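Local coordinates for iota-carrageenase (PDB 1H80), which hydrolyses the beta-1,4 linkages inside iota-carrageenan, a sulfated red-algal galactan, with inversion of anomeric configuration, at residues 405-410 with 424-429; 264-269 with 351-356. All blocks are in the same frame, centred on the assembly; numbering follows the deposited sequence.

Interaction 1: residues 405-410 with 424-429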
loop_
_atom_site.group_PDB
_atom_site.type_symbol
_atom_site.label_atom_id
_atom_site.label_comp_id
_atom_site.label_asym_id
_atom_site.label_seq_id
_atom_site.Cartn_x
_atom_site.Cartn_y
_atom_site.Cartn_z
ATOM N N ALA A 405 5.359 17.910 7.608
ATOM C CA ALA A 405 5.553 17.543 9.006
ATOM C C ALA A 405 6.162 16.165 9.128
ATOM O O ALA A 405 6.403 15.491 8.132
ATOM C CB ALA A 405 4.211 17.562 9.733
ATOM N N ALA A 406 6.407 15.750 10.364
ATOM C CA ALA A 406 6.938 14.418 10.611
ATOM C C ALA A 406 5.727 13.504 10.748
ATOM O O ALA A 406 5.707 12.384 10.239
ATOM C CB ALA A 406 7.749 14.400 11.900
ATOM N N VAL A 407 4.705 14.007 11.434
ATOM C CA VAL A 407 3.488 13.253 11.675
ATOM C C VAL A 407 2.230 14.079 11.448
ATOM O O VAL A 407 2.158 15.245 11.832
ATOM C CB VAL A 407 3.454 12.729 13.126
ATOM C CG1 VAL A 407 2.130 12.014 13.401
ATOM C CG2 VAL A 407 4.632 11.797 13.369
ATOM N N ILE A 408 1.248 13.467 10.799
ATOM C CA ILE A 408 -0.033 14.108 10.565
ATOM C C ILE A 408 -1.058 13.189 11.211
ATOM O O ILE A 408 -1.105 11.989 10.926
ATOM C CB ILE A 408 -0.344 14.261 9.064
ATOM C CG1 ILE A 408 0.648 15.241 8.430
ATOM C CG2 ILE A 408 -1.772 14.781 8.879
ATOM C CD1 ILE A 408 0.451 15.440 6.938
ATOM N N ASP A 409 -1.852 13.745 12.116
ATOM C CA ASP A 409 -2.874 12.969 12.804
ATOM C C ASP A 409 -4.152 13.786 12.817
ATOM O O ASP A 409 -4.284 14.720 13.609
ATOM C CB ASP A 409 -2.450 12.676 14.241
ATOM C CG ASP A 409 -3.440 11.784 14.972
ATOM O OD1 ASP A 409 -4.645 11.841 14.647
ATOM O OD2 ASP A 409 -3.018 11.036 15.880
ATOM N N THR A 410 -5.089 13.438 11.944
ATOM C CA THR A 410 -6.346 14.165 11.873
ATOM C C THR A 410 -7.500 13.414 12.529
ATOM O O THR A 410 -8.657 13.612 12.167
ATOM C CB THR A 410 -6.721 14.502 10.411
ATOM O OG1 THR A 410 -6.781 13.299 9.637
ATOM C CG2 THR A 410 -5.686 15.443 9.799
ATOM N N PHE A 424 6.474 7.333 18.996
ATOM C CA PHE A 424 7.587 7.448 19.928
ATOM C C PHE A 424 8.869 7.785 19.183
ATOM O O PHE A 424 9.089 7.314 18.065
ATOM C CB PHE A 424 7.787 6.137 20.698
ATOM C CG PHE A 424 6.566 5.676 21.443
ATOM C CD1 PHE A 424 5.528 5.034 20.777
ATOM C CD2 PHE A 424 6.456 5.882 22.816
ATOM C CE1 PHE A 424 4.396 4.602 21.464
ATOM C CE2 PHE A 424 5.327 5.453 23.513
ATOM C CZ PHE A 424 4.296 4.813 22.836
ATOM N N ASN A 425 9.706 8.607 19.809
ATOM C CA ASN A 425 10.982 9.009 19.230
ATOM C C ASN A 425 10.842 9.524 17.800
ATOM O O ASN A 425 11.390 8.946 16.859
ATOM C CB ASN A 425 11.960 7.827 19.285
ATOM C CG ASN A 425 13.353 8.193 18.811
ATOM O OD1 ASN A 425 13.833 9.303 19.047
ATOM N ND2 ASN A 425 14.019 7.250 18.153
ATOM N N VAL A 426 10.102 10.620 17.655
ATOM C CA VAL A 426 9.881 11.247 16.356
ATOM C C VAL A 426 10.944 12.318 16.143
ATOM O O VAL A 426 11.179 13.151 17.018
ATOM C CB VAL A 426 8.492 11.908 16.290
ATOM C CG1 VAL A 426 8.310 12.606 14.953
ATOM C CG2 VAL A 426 7.411 10.859 16.495
ATOM N N LYS A 427 11.579 12.297 14.975
ATOM C CA LYS A 427 12.625 13.259 14.664
ATOM C C LYS A 427 12.480 13.834 13.264
ATOM O O LYS A 427 11.995 13.167 12.351
ATOM C CB LYS A 427 14.000 12.597 14.787
ATOM C CG LYS A 427 14.343 12.108 16.184
ATOM C CD LYS A 427 15.646 11.325 16.183
ATOM C CE LYS A 427 16.027 10.864 17.583
ATOM N NZ LYS A 427 16.312 12.009 18.492
ATOM N N ARG A 428 12.898 15.085 13.109
ATOM C CA ARG A 428 12.852 15.760 11.824
ATOM C C ARG A 428 14.261 16.183 11.455
ATOM O O ARG A 428 15.076 16.492 12.326
ATOM C CB ARG A 428 11.964 17.001 11.884
ATOM C CG ARG A 428 10.486 16.722 12.039
ATOM C CD ARG A 428 9.724 18.025 11.962
ATOM N NE ARG A 428 10.177 18.950 12.994
ATOM C CZ ARG A 428 9.997 20.266 12.950
ATOM N NH1 ARG A 428 9.369 20.817 11.919
ATOM N NH2 ARG A 428 10.450 21.028 13.935
ATOM N N ILE A 429 14.541 16.192 10.159
ATOM C CA ILE A 429 15.849 16.582 9.662
ATOM C C ILE A 429 15.716 17.620 8.553
ATOM O O ILE A 429 14.965 17.431 7.599
ATOM C CB ILE A 429 16.617 15.370 9.099
ATOM C CG1 ILE A 429 16.829 14.324 10.194
ATOM C CG2 ILE A 429 17.955 15.829 8.526
ATOM C CD1 ILE A 429 17.527 13.072 9.705
#
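Ala406 reaches the segment 424-429 with its methyl group, which meets Val426 and Arg428. Ala406 CB lies 3.6 Å from both Val426 CG1 and Arg428 CG. The methyl thus sits between two side chains that leave the strand on the same face. Both CB bonds of that pair point toward 405-410, while that of Lys427, between them, points away.

Val426 makes its closest contacts through CG1. This branch is anti to the backbone N (chi1 177°), and it touches both Ala406 and Val407. The second touch, Val426 CG1 to Val407 CG2, is looser at 4.1 Å. The two valine side chains cross at about a right angle.

Arg428 contributes the aliphatic start of its chain. CG stands beside the backbone N, anti to the carbonyl carbon (chi1 -69°). Arg428 CD is the next nearest atom, 4.1 Å from Ala406 CB. The chain then bends at chi3 (-58°), and NH1 makes a weak hydrogen bond to Ser435 OG.

Strands 407-409 and 421-429 belong to different sheets of the beta-helix, and the contact packs the start of the first against the second. The chain turns a corner at Asn425, which has left-handed backbone angles. Backbone bonds tie Ala406 to Ala274 and Lys437, in the segments that flank it along the helix.

The contact itself is apolar, made of methyl and methylene groups. It therefore depends on shape and burial, and the arginine can join it through CG and CD while its charged end turns to the weak bond with Ser435.

Interaction 2: residues 264-269 with 351-356; sequences TNVSSV and VKVFDV
Strands 264-269 and 351-356 pair in parallel register, Thr264 with Phe354 and Val266 with Val356, and their axes approach to 4.7 Å at 61°. They are successive rungs of the parallel beta-helix of this enzyme. Both chains turn a corner here: Asn265 and Asp355 have left-handed backbone angles and lie in register with each other. The corner brings two consecutive N-H groups onto two consecutive carbonyls. Asn265 N donates to Phe354 O at 2.8 Å, with the donor tilted 21° from the carbonyl plane. Val266 N donates to Asp355 O at 2.9 Å, and this bond is straighter, with 163° at the hydrogen.

Thr264 and Phe354 share one face of the paired strands. The threonine methyl, CG2, approaches the ring obliquely, 4.0 Å from Phe354 CD1. Thr264 OG1 turns elsewhere and bonds Asp238 OD1 on the preceding rung. The Phe354 ring also stacks with Phe424 of the following rung.

Val266 and Val356 lie on the other face, with Val275 against both. Val266 CG2, anti to the carbonyl carbon, meets Val353 CG1 at 3.9 Å, and these side chains cross at about a right angle. The Val356 contact is looser, 4.4 Å from its CG2 to Val266 CB.

At the corner, Asp355 CB sits beside the Asn265 backbone, 4.1 Å from Asn265 N and nearly as close to its CA. Asp355 OD1 accepts a hydrogen bond from Asn425 ND2. Beyond the corner, the Val356 CA-H points at Val266 O, 3.4 Å from CA to O.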
loop_
_atom_site.group_PDB
_atom_site.type_symbol
_atom_site.label_atom_id
_atom_site.label_comp_id
_atom_site.label_asym_id
_atom_site.label_seq_id
_atom_site.Cartn_x
_atom_site.Cartn_y
_atom_site.Cartn_z
ATOM N N THR A 264 7.732 -0.122 13.541
ATOM C CA THR A 264 9.014 0.332 14.056
ATOM C C THR A 264 9.893 0.769 12.897
ATOM O O THR A 264 9.848 0.182 11.816
ATOM C CB THR A 264 9.753 -0.777 14.843
ATOM O OG1 THR A 264 9.969 -1.912 13.991
ATOM C CG2 THR A 264 8.942 -1.199 16.060
ATOM N N ASN A 265 10.670 1.820 13.126
ATOM C CA ASN A 265 11.600 2.338 12.133
ATOM C C ASN A 265 10.929 2.809 10.849
ATOM O O ASN A 265 10.940 2.119 9.828
ATOM C CB ASN A 265 12.658 1.278 11.822
ATOM C CG ASN A 265 13.760 1.799 10.926
ATOM O OD1 ASN A 265 13.869 3.004 10.692
ATOM N ND2 ASN A 265 14.590 0.892 10.423
ATOM N N VAL A 266 10.345 3.997 10.916
ATOM C CA VAL A 266 9.675 4.600 9.774
ATOM C C VAL A 266 10.505 5.797 9.352
ATOM O O VAL A 266 10.905 6.604 10.186
ATOM C CB VAL A 266 8.260 5.079 10.155
ATOM C CG1 VAL A 266 7.595 5.765 8.969
ATOM C CG2 VAL A 266 7.432 3.904 10.635
ATOM N N SER A 267 10.781 5.914 8.062
ATOM C CA SER A 267 11.570 7.041 7.602
ATOM C C SER A 267 11.033 7.573 6.294
ATOM O O SER A 267 10.534 6.824 5.455
ATOM C CB SER A 267 13.034 6.639 7.436
ATOM O OG SER A 267 13.170 5.656 6.434
ATOM N N SER A 268 11.127 8.883 6.135
ATOM C CA SER A 268 10.650 9.522 4.928
ATOM C C SER A 268 11.651 10.553 4.457
ATOM O O SER A 268 12.380 11.132 5.261
ATOM C CB SER A 268 9.310 10.208 5.196
ATOM O OG SER A 268 9.428 11.261 6.130
ATOM N N VAL A 269 11.695 10.755 3.147
ATOM C CA VAL A 269 12.572 11.749 2.553
ATOM C C VAL A 269 11.722 12.498 1.548
ATOM O O VAL A 269 11.250 11.929 0.567
ATOM C CB VAL A 269 13.777 11.119 1.832
ATOM C CG1 VAL A 269 14.638 12.220 1.220
ATOM C CG2 VAL A 269 14.601 10.296 2.819
ATOM N N VAL A 351 -2.343 1.005 18.584
ATOM C CA VAL A 351 -1.393 1.317 17.527
ATOM C C VAL A 351 -0.213 2.089 18.089
ATOM O O VAL A 351 -0.383 3.133 18.719
ATOM C CB VAL A 351 -2.037 2.173 16.416
ATOM C CG1 VAL A 351 -0.985 2.556 15.379
ATOM C CG2 VAL A 351 -3.176 1.406 15.762
ATOM N N LYS A 352 0.984 1.564 17.862
ATOM C CA LYS A 352 2.201 2.210 18.321
ATOM C C LYS A 352 3.204 2.223 17.185
ATOM O O LYS A 352 3.401 1.215 16.507
ATOM C CB LYS A 352 2.787 1.472 19.524
ATOM C CG LYS A 352 1.892 1.507 20.744
ATOM C CD LYS A 352 2.557 0.848 21.936
ATOM C CE LYS A 352 1.607 0.792 23.121
ATOM N NZ LYS A 352 2.230 0.131 24.301
ATOM N N VAL A 353 3.810 3.384 16.974
ATOM C CA VAL A 353 4.810 3.569 15.931
ATOM C C VAL A 353 6.074 4.078 16.612
ATOM O O VAL A 353 6.083 5.179 17.169
ATOM C CB VAL A 353 4.336 4.605 14.893
ATOM C CG1 VAL A 353 5.366 4.741 13.783
ATOM C CG2 VAL A 353 2.982 4.190 14.330
ATOM N N PHE A 354 7.135 3.277 16.571
ATOM C CA PHE A 354 8.399 3.644 17.204
ATOM C C PHE A 354 9.460 4.070 16.199
ATOM O O PHE A 354 9.563 3.497 15.115
ATOM C CB PHE A 354 8.965 2.467 18.009
ATOM C CG PHE A 354 8.032 1.926 19.052
ATOM C CD1 PHE A 354 7.005 1.057 18.703
ATOM C CD2 PHE A 354 8.195 2.266 20.392
ATOM C CE1 PHE A 354 6.152 0.531 19.673
ATOM C CE2 PHE A 354 7.352 1.747 21.369
ATOM C CZ PHE A 354 6.327 0.876 21.010
ATOM N N ASP A 355 10.252 5.069 16.584
ATOM C CA ASP A 355 11.345 5.589 15.764
ATOM C C ASP A 355 10.910 6.094 14.395
ATOM O O ASP A 355 10.969 5.375 13.397
ATOM C CB ASP A 355 12.434 4.524 15.600
ATOM C CG ASP A 355 12.918 3.976 16.930
ATOM O OD1 ASP A 355 13.117 4.773 17.872
ATOM O OD2 ASP A 355 13.110 2.745 17.033
ATOM N N VAL A 356 10.484 7.350 14.360
ATOM C CA VAL A 356 10.026 7.983 13.134
ATOM C C VAL A 356 10.997 9.096 12.761
ATOM O O VAL A 356 11.343 9.933 13.592
ATOM C CB VAL A 356 8.617 8.588 13.326
ATOM C CG1 VAL A 356 8.135 9.216 12.032
ATOM C CG2 VAL A 356 7.646 7.507 13.788
#

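Overall arrangement
From the N terminus, the chain first runs through 264-269, then makes an 81-residue excursion that includes strand 275-277, helix 331-340 and two unmodelled parts. Interaction 2 closes that loop when 351-356 pairs with 264-269. Interaction 1 follows in series, neither nested nor crossing. It closes a loop of 13 residues that contains the calcium ligands Thr411, Asp418, Tyr419 and Asp420. The two contacts meet because strand 421-429 is the next neighbour of strand 351-359. Lys427 N lies 2.7 Å from Val356 O, a probable hydrogen bond. Interaction 2 therefore joins rungs along the beta-helix, while interaction 1 joins two of its sheets.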